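Side-chain contact in epidermin leader peptide processing serine protease EpiP (Staphylococcus aureus subsp. aureus, PDB 3QFH), which probably cleaves the leader peptide from the epidermin precursor as a subtilisin-like serine endopeptidase: residues E403-P406 against D407-I410. Residues are numbered along the deposited sequence; the frame is centred on the assembly and turned at random.
Sequences EKHP and DKAI. With GOL (glycerol), chain K.
Lys408 runs back alongside His405, the two side chains pointing the same way, and its methylenes can be followed one at a time. CB sits 3.2 Å from the carbonyl oxygen His405 O, and CG still touches that oxygen while beginning to meet His405 CB. With CG anti to the carbonyl carbon (chi1 -65°) and the chain extended beyond CG, the lysine is drawn out straight beside its neighbour: CD lies against His405 CB, and CE packs at 3.8 Å from the same CB, obliquely to the imidazole. At the tip, NZ passes ring atom CD2 and ends 4.8 Å from His405 NE2, without a bond between them; a positive charge on the lysine would probably disfavour protonation of the histidine.

The setting is the first turn of helix 406-416, in the subtilase domain, where the chain enters from the loop after helix 382-400. Lys408 N donates to His405 O at 2.9 Å, the donor standing 41° out of the carbonyl plane. One residue on, Pro406 O accepts Ala409 N at 2.9 Å and, weakly, Ile410 N at 3.4 Å, an oxygen shared between i+3 and i+4 donors as the turn winds up. The buried Pro406 ring packs on Ile273 of strand 273-277, while Ala409 turns its methyl to Leu393, Ile396 and Ile397 of helix 382-400.

A glycerol, probably from the crystallisation liquor, bridges the helix start and the imidazole. Its O1 takes the N-H of Asp407 at 3.0 Å in a fairly straight bond (160°), while O2 lies near the ring plane at the edge of His405, hydrogen-bonded to ND1.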
# COMPACT_ATOMS: atom_id res chain seq x y z
N GLU A 403 1.80 -12.44 -17.57
CA GLU A 403 2.27 -11.07 -17.71
C GLU A 403 1.38 -10.22 -18.63
O GLU A 403 1.10 -9.06 -18.30
CB GLU A 403 3.75 -11.08 -18.11
CG GLU A 403 4.64 -11.52 -16.91
CD GLU A 403 5.78 -12.49 -17.24
OE1 GLU A 403 6.06 -12.72 -18.45
OE2 GLU A 403 6.39 -13.04 -16.28
N LYS A 404 0.89 -10.79 -19.73
CA LYS A 404 0.00 -10.04 -20.65
C LYS A 404 -1.43 -9.86 -20.11
O LYS A 404 -2.13 -8.94 -20.51
CB LYS A 404 -0.05 -10.65 -22.07
CG LYS A 404 1.16 -10.30 -22.97
CD LYS A 404 1.99 -11.50 -23.42
CE LYS A 404 1.33 -12.20 -24.63
NZ LYS A 404 2.19 -13.25 -25.29
N HIS A 405 -1.85 -10.72 -19.20
CA HIS A 405 -3.21 -10.63 -18.61
C HIS A 405 -3.22 -10.76 -17.09
O HIS A 405 -3.71 -11.74 -16.53
CB HIS A 405 -4.10 -11.69 -19.24
CG HIS A 405 -4.19 -11.56 -20.72
ND1 HIS A 405 -5.05 -10.66 -21.33
CD2 HIS A 405 -3.51 -12.18 -21.72
CE1 HIS A 405 -4.91 -10.75 -22.64
NE2 HIS A 405 -3.98 -11.66 -22.90
N PRO A 406 -2.70 -9.74 -16.41
CA PRO A 406 -2.62 -9.74 -14.95
C PRO A 406 -3.95 -9.95 -14.19
O PRO A 406 -3.90 -10.45 -13.09
CB PRO A 406 -1.99 -8.38 -14.63
CG PRO A 406 -2.15 -7.57 -15.86
CD PRO A 406 -2.10 -8.53 -16.99
N ASP A 407 -5.11 -9.63 -14.77
CA ASP A 407 -6.40 -9.90 -14.08
C ASP A 407 -6.61 -11.40 -13.91
O ASP A 407 -7.29 -11.81 -12.97
CB ASP A 407 -7.60 -9.28 -14.82
CG ASP A 407 -8.96 -9.54 -14.08
OD1 ASP A 407 -8.98 -9.72 -12.83
OD2 ASP A 407 -10.02 -9.55 -14.77
N LYS A 408 -6.04 -12.21 -14.82
CA LYS A 408 -6.11 -13.66 -14.69
C LYS A 408 -5.38 -14.11 -13.43
O LYS A 408 -5.69 -15.16 -12.88
CB LYS A 408 -5.49 -14.38 -15.90
CG LYS A 408 -6.19 -14.18 -17.23
CD LYS A 408 -5.55 -15.09 -18.27
CE LYS A 408 -6.13 -14.85 -19.65
NZ LYS A 408 -5.44 -15.67 -20.66
N ALA A 409 -4.36 -13.36 -13.01
CA ALA A 409 -3.63 -13.67 -11.78
C ALA A 409 -4.53 -13.43 -10.58
O ALA A 409 -4.56 -14.22 -9.64
CB ALA A 409 -2.37 -12.82 -11.66
N ILE A 410 -5.25 -12.32 -10.62
CA ILE A 410 -6.18 -11.98 -9.54
C ILE A 410 -7.27 -13.05 -9.43
O ILE A 410 -7.56 -13.51 -8.35
CB ILE A 410 -6.83 -10.62 -9.78
CG1 ILE A 410 -5.75 -9.54 -9.79
CG2 ILE A 410 -7.87 -10.31 -8.70
CD1 ILE A 410 -6.26 -8.18 -10.27
C1 GOL K . -6.29 -9.30 -18.18
O1 GOL K . -5.78 -8.28 -17.35
C2 GOL K . -7.51 -8.82 -18.94
O2 GOL K . -7.10 -8.52 -20.26
C3 GOL K . -8.62 -9.89 -18.95
O3 GOL K . -8.16 -11.12 -19.46